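Hypothetical protein PH1136 (Pyrococcus horikoshii, PDB 1IXL) is of unknown function but adopts the hot-dog fold of the thioesterase superfamily and may hydrolyse acyl-CoA thioesters. Local coordinates at residues A[19-24]-A[29-34]; A[57-62]-A[101-106]. All blocks are in the same frame, centred on the assembly; numbering follows the deposited sequence.

Interaction 1. Residues A[19-24]-A[29-34]; sequences KPILIK and EVELET
Ile-21 and Leu-22 both face Glu-29 across an antiparallel strand pair, and this one-residue slip is a classic beta bulge. Glu-29 O takes both N-H groups, from the same face of its carbonyl plane: the bond from Ile-21 N is short at 2.8 Å, while that from Leu-22 N, at 3.2 Å, is more bent, with 145° at the hydrogen. Leu-22 O in turn receives Glu-29 N. Next to the bulge, Pro-20, which lacks an N-H, loses nothing opposite Val-30, since theirs is a non-hydrogen-bonded pair, and the Lys-19/Glu-31 pair beyond it is held by two backbone bonds.

The side chain of Glu-31 leaves CB on the same face of the sheet as Lys-19 and Leu-22. Its chi1 of 55° sets CG between the backbone N and the carbonyl carbon, against Ile-21 CG2 at 3.4 Å and over Lys-19 O at 3.5 Å. CD remains beside that methyl, 3.5 Å from Ile-21 CG2, and the two side chains cross at about a right angle. At the tip, Glu-31 OE1 is still nearest Ile-21 CG2, at 3.7 Å, with Ile-21 CD1 a little farther off, and it forms a salt bridge with Lys-86. An alanine in place of Glu-31 would probably leave the Lys-86 ammonium without this mate and uncover the Ile-21 methyl.

The opposite face, with Pro-20 and Val-30, packs on Tyr-57, Leu-54 and Leu-61 of helix 48-63, while strand 27-33 continues the sheet through backbone bonds to strand 86-97.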
loop_
_atom_site.group_PDB
_atom_site.type_symbol
_atom_site.label_atom_id
_atom_site.label_comp_id
_atom_site.label_asym_id
_atom_site.label_seq_id
_atom_site.Cartn_x
_atom_site.Cartn_y
_atom_site.Cartn_z
ATOM N N LYS A 19 -0.105 -1.236 9.100
ATOM C CA LYS A 19 -0.589 -0.246 10.053
ATOM C C LYS A 19 -0.262 1.124 9.495
ATOM O O LYS A 19 0.899 1.461 9.291
ATOM C CB LYS A 19 0.120 -0.443 11.403
ATOM C CG LYS A 19 -0.026 -1.855 11.973
ATOM C CD LYS A 19 0.787 -2.034 13.266
ATOM C CE LYS A 19 0.495 -3.373 13.927
ATOM N NZ LYS A 19 1.243 -3.541 15.211
ATOM N N PRO A 20 -1.289 1.935 9.219
ATOM C CA PRO A 20 -1.004 3.267 8.673
ATOM C C PRO A 20 -0.313 4.085 9.767
ATOM O O PRO A 20 -0.722 4.024 10.925
ATOM C CB PRO A 20 -2.401 3.809 8.327
ATOM C CG PRO A 20 -3.262 2.544 8.191
ATOM C CD PRO A 20 -2.734 1.676 9.297
ATOM N N ILE A 21 0.743 4.811 9.414
ATOM C CA ILE A 21 1.445 5.622 10.401
ATOM C C ILE A 21 1.356 7.083 10.009
ATOM O O ILE A 21 1.744 7.966 10.767
ATOM C CB ILE A 21 2.947 5.199 10.555
ATOM C CG1 ILE A 21 3.672 5.254 9.209
ATOM C CG2 ILE A 21 3.026 3.802 11.121
ATOM C CD1 ILE A 21 5.173 4.903 9.293
ATOM N N LEU A 22 0.837 7.345 8.816
ATOM C CA LEU A 22 0.692 8.724 8.375
ATOM C C LEU A 22 -0.302 8.843 7.234
ATOM O O LEU A 22 -0.210 8.118 6.240
ATOM C CB LEU A 22 2.049 9.296 7.933
ATOM C CG LEU A 22 2.134 10.820 7.715
ATOM C CD1 LEU A 22 3.606 11.226 7.644
ATOM C CD2 LEU A 22 1.425 11.232 6.431
ATOM N N ILE A 23 -1.269 9.741 7.391
ATOM C CA ILE A 23 -2.234 9.975 6.328
ATOM C C ILE A 23 -2.490 11.473 6.255
ATOM O O ILE A 23 -2.894 12.087 7.241
ATOM C CB ILE A 23 -3.604 9.296 6.574
ATOM C CG1 ILE A 23 -3.447 7.796 6.858
ATOM C CG2 ILE A 23 -4.502 9.504 5.326
ATOM C CD1 ILE A 23 -4.784 7.080 7.201
ATOM N N LYS A 24 -2.240 12.061 5.095
ATOM C CA LYS A 24 -2.501 13.470 4.904
ATOM C C LYS A 24 -3.010 13.599 3.475
ATOM O O LYS A 24 -3.077 12.599 2.745
ATOM C CB LYS A 24 -1.226 14.292 5.089
ATOM C CG LYS A 24 -0.141 14.041 4.072
ATOM C CD LYS A 24 1.041 14.946 4.351
ATOM C CE LYS A 24 2.096 14.849 3.275
ATOM N NZ LYS A 24 3.253 15.760 3.571
ATOM N N GLU A 29 1.503 6.728 4.490
ATOM C CA GLU A 29 2.587 5.824 4.821
ATOM C C GLU A 29 2.015 4.731 5.705
ATOM O O GLU A 29 1.265 5.002 6.653
ATOM C CB GLU A 29 3.727 6.560 5.537
ATOM C CG GLU A 29 4.453 7.574 4.653
ATOM C CD GLU A 29 5.652 8.200 5.346
ATOM O OE1 GLU A 29 5.930 7.824 6.512
ATOM O OE2 GLU A 29 6.318 9.059 4.719
ATOM N N VAL A 30 2.365 3.491 5.377
ATOM C CA VAL A 30 1.882 2.328 6.110
ATOM C C VAL A 30 3.072 1.389 6.340
ATOM O O VAL A 30 3.880 1.178 5.443
ATOM C CB VAL A 30 0.804 1.569 5.295
ATOM C CG1 VAL A 30 0.199 0.467 6.145
ATOM C CG2 VAL A 30 -0.279 2.545 4.798
ATOM N N GLU A 31 3.180 0.833 7.538
ATOM C CA GLU A 31 4.298 -0.049 7.839
ATOM C C GLU A 31 3.820 -1.471 8.084
ATOM O O GLU A 31 2.681 -1.700 8.514
ATOM C CB GLU A 31 5.063 0.458 9.065
ATOM C CG GLU A 31 4.199 0.667 10.291
ATOM C CD GLU A 31 5.022 0.943 11.554
ATOM O OE1 GLU A 31 6.014 1.699 11.462
ATOM O OE2 GLU A 31 4.667 0.411 12.628
ATOM N N LEU A 32 4.695 -2.428 7.799
ATOM C CA LEU A 32 4.354 -3.825 7.996
ATOM C C LEU A 32 5.565 -4.608 8.482
ATOM O O LEU A 32 6.652 -4.522 7.894
ATOM C CB LEU A 32 3.862 -4.447 6.682
ATOM C CG LEU A 32 3.599 -5.964 6.624
ATOM C CD1 LEU A 32 2.429 -6.333 7.517
ATOM C CD2 LEU A 32 3.271 -6.367 5.179
ATOM N N GLU A 33 5.367 -5.341 9.571
ATOM C CA GLU A 33 6.405 -6.213 10.119
ATOM C C GLU A 33 6.088 -7.559 9.468
ATOM O O GLU A 33 4.986 -8.094 9.645
ATOM C CB GLU A 33 6.269 -6.337 11.644
ATOM C CG GLU A 33 6.824 -5.145 12.417
ATOM C CD GLU A 33 8.335 -5.046 12.319
ATOM O OE1 GLU A 33 8.896 -4.040 12.818
ATOM O OE2 GLU A 33 8.960 -5.979 11.751
ATOM N N THR A 34 7.017 -8.091 8.686
ATOM C CA THR A 34 6.753 -9.372 8.046
ATOM C C THR A 34 6.837 -10.504 9.063
ATOM O O THR A 34 7.665 -10.460 9.983
ATOM C CB THR A 34 7.712 -9.627 6.882
ATOM O OG1 THR A 34 9.068 -9.552 7.335
ATOM C CG2 THR A 34 7.477 -8.599 5.786
#

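Interaction 2. Residues A[57-62]-A[101-106]; sequences YAAMLA and KIVEVK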
loop_
_atom_site.group_PDB
_atom_site.type_symbol
_atom_site.label_atom_id
_atom_site.label_comp_id
_atom_site.label_asym_id
_atom_site.label_seq_id
_atom_site.Cartn_x
_atom_site.Cartn_y
_atom_site.Cartn_z
ATOM N N TYR A 57 -2.550 -1.083 -0.188
ATOM C CA TYR A 57 -3.225 -0.419 0.918
ATOM C C TYR A 57 -2.740 1.024 1.083
ATOM O O TYR A 57 -3.550 1.915 1.321
ATOM C CB TYR A 57 -3.022 -1.251 2.215
ATOM C CG TYR A 57 -3.662 -0.730 3.514
ATOM C CD1 TYR A 57 -4.926 -0.115 3.518
ATOM C CD2 TYR A 57 -3.051 -0.978 4.752
ATOM C CE1 TYR A 57 -5.557 0.224 4.714
ATOM C CE2 TYR A 57 -3.674 -0.653 5.956
ATOM C CZ TYR A 57 -4.935 -0.055 5.932
ATOM O OH TYR A 57 -5.598 0.195 7.114
ATOM N N ALA A 58 -1.433 1.269 0.948
ATOM C CA ALA A 58 -0.925 2.627 1.083
ATOM C C ALA A 58 -1.541 3.533 0.005
ATOM O O ALA A 58 -1.905 4.700 0.258
ATOM C CB ALA A 58 0.625 2.634 0.974
ATOM N N ALA A 59 -1.655 2.984 -1.195
ATOM C CA ALA A 59 -2.224 3.694 -2.331
ATOM C C ALA A 59 -3.687 4.074 -2.048
ATOM O O ALA A 59 -4.102 5.205 -2.320
ATOM C CB ALA A 59 -2.126 2.812 -3.594
HETATM N N MSE A 60 -4.455 3.144 -1.484
HETATM C CA MSE A 60 -5.843 3.417 -1.149
HETATM C C MSE A 60 -5.902 4.560 -0.127
HETATM O O MSE A 60 -6.829 5.375 -0.156
HETATM C CB MSE A 60 -6.527 2.174 -0.556
HETATM C CG MSE A 60 -6.601 0.937 -1.475
HETATM SE SE MSE A 60 -7.607 1.149 -2.972
HETATM C CE MSE A 60 -6.555 1.921 -3.923
ATOM N N LEU A 61 -4.931 4.627 0.785
ATOM C CA LEU A 61 -4.948 5.704 1.789
ATOM C C LEU A 61 -4.412 7.019 1.266
ATOM O O LEU A 61 -4.702 8.072 1.833
ATOM C CB LEU A 61 -4.207 5.297 3.078
ATOM C CG LEU A 61 -4.861 4.094 3.774
ATOM C CD1 LEU A 61 -4.214 3.819 5.135
ATOM C CD2 LEU A 61 -6.336 4.354 3.950
ATOM N N ALA A 62 -3.628 6.981 0.194
ATOM C CA ALA A 62 -3.145 8.224 -0.378
ATOM C C ALA A 62 -4.363 8.923 -1.012
ATOM O O ALA A 62 -4.395 10.150 -1.111
ATOM C CB ALA A 62 -2.063 7.962 -1.417
ATOM N N LYS A 101 -7.247 8.305 -10.100
ATOM C CA LYS A 101 -6.046 8.820 -9.466
ATOM C C LYS A 101 -4.860 7.892 -9.746
ATOM O O LYS A 101 -4.981 6.682 -9.616
ATOM C CB LYS A 101 -6.271 8.895 -7.958
ATOM C CG LYS A 101 -7.604 9.532 -7.556
ATOM C CD LYS A 101 -7.569 11.039 -7.752
ATOM C CE LYS A 101 -8.839 11.715 -7.231
ATOM N NZ LYS A 101 -9.152 11.354 -5.822
ATOM N N ILE A 102 -3.730 8.450 -10.157
ATOM C CA ILE A 102 -2.542 7.632 -10.398
ATOM C C ILE A 102 -1.664 7.843 -9.163
ATOM O O ILE A 102 -1.298 8.966 -8.830
ATOM C CB ILE A 102 -1.798 8.062 -11.672
ATOM C CG1 ILE A 102 -2.694 7.835 -12.891
ATOM C CG2 ILE A 102 -0.522 7.248 -11.838
ATOM C CD1 ILE A 102 -2.098 8.371 -14.211
ATOM N N VAL A 103 -1.350 6.760 -8.465
ATOM C CA VAL A 103 -0.567 6.860 -7.241
ATOM C C VAL A 103 0.736 6.100 -7.396
ATOM O O VAL A 103 0.738 4.965 -7.854
ATOM C CB VAL A 103 -1.356 6.256 -6.077
ATOM C CG1 VAL A 103 -0.559 6.346 -4.786
ATOM C CG2 VAL A 103 -2.703 6.975 -5.957
ATOM N N GLU A 104 1.843 6.732 -7.040
ATOM C CA GLU A 104 3.123 6.054 -7.127
ATOM C C GLU A 104 3.398 5.542 -5.719
ATOM O O GLU A 104 3.117 6.230 -4.735
ATOM C CB GLU A 104 4.226 7.024 -7.562
ATOM C CG GLU A 104 5.614 6.393 -7.575
ATOM C CD GLU A 104 6.660 7.292 -8.208
ATOM O OE1 GLU A 104 6.708 8.490 -7.836
ATOM O OE2 GLU A 104 7.429 6.801 -9.069
ATOM N N VAL A 105 3.914 4.328 -5.607
ATOM C CA VAL A 105 4.207 3.788 -4.290
ATOM C C VAL A 105 5.585 3.146 -4.311
ATOM O O VAL A 105 5.979 2.494 -5.285
ATOM C CB VAL A 105 3.181 2.688 -3.853
ATOM C CG1 VAL A 105 3.511 2.209 -2.464
ATOM C CG2 VAL A 105 1.756 3.220 -3.882
ATOM N N LYS A 106 6.325 3.357 -3.239
ATOM C CA LYS A 106 7.635 2.758 -3.112
ATOM C C LYS A 106 7.620 2.127 -1.736
ATOM O O LYS A 106 7.168 2.746 -0.770
ATOM C CB LYS A 106 8.741 3.820 -3.221
ATOM C CG LYS A 106 9.096 4.155 -4.659
ATOM C CD LYS A 106 10.465 4.805 -4.760
ATOM C CE LYS A 106 10.359 6.288 -5.015
ATOM N NZ LYS A 106 9.737 6.518 -6.347
#
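Val-103 and Val-105 share nearly the same first torsion, CG1 lying anti to the backbone N (chi1 180° and -178°) and CG2 anti to the carbonyl carbon, on side chains that the strand already points toward the helix. Their contact methyls nevertheless differ. Val-103 uses CG1, which fits the notch between two alanines one helical turn apart, 4.0 Å from Ala-59 CB and 4.0 Å from Ala-62 CB. The same methyl also lies 4.0 Å from Ala-59 CA, so it reaches the helix backbone itself. Val-105 presents its other branch, CG2, at 3.9 Å from Ala-59 CB. Thus the Ala-59 methyl rests over the gap between two valine methyls, the three carbons marking the corners of a nearly equilateral triangle.

Such small residues permit a close approach, with the CA atoms of Ala-59 and Val-103 only 6.1 Å apart and the axes of the two short segments 8.7 Å apart. This is the core of the hot-dog fold, in which an antiparallel sheet wraps around a central helix: strand 100-109 lies across helix 48-63, the N-to-C directions making 135°. The interface is wholly apolar, formed by side chains buried in the protein interior, and its fit rests on valine methyls set against alanine CB and CA atoms. The same valines extend the packing to adjoining strands, Val-103 touching Cys-121 and Val-105 touching Phe-119 and Ala-91, while Ala-59 also meets Phe-119. Strand alternation turns the intervening residue the other way: Glu-104 points away from the helix, and its OE2 pairs with Lys-106 NZ at 3.6 Å in a salt bridge on the partly exposed side of the sheet.

From the N terminus, strand 19-24 turns back through two residues into strand 27-33, so interaction 1 closes a short hairpin at one edge of the sheet. The chain then enters helix 48-63 and runs through strands 68-77 and 86-97 before strand 100-109 returns to the helix, where interaction 2 closes a loop of 38 intervening residues. The two closures are in series, neither enclosing nor crossing the other. They still meet in space, their centres about 12 Å apart: Pro-20 CG lies 3.4 Å from Leu-61 CD1, and Val-30 CG2 lies 3.8 Å from Ala-58 CA. The helix thereby ties the edge hairpin to the sheet's middle strands.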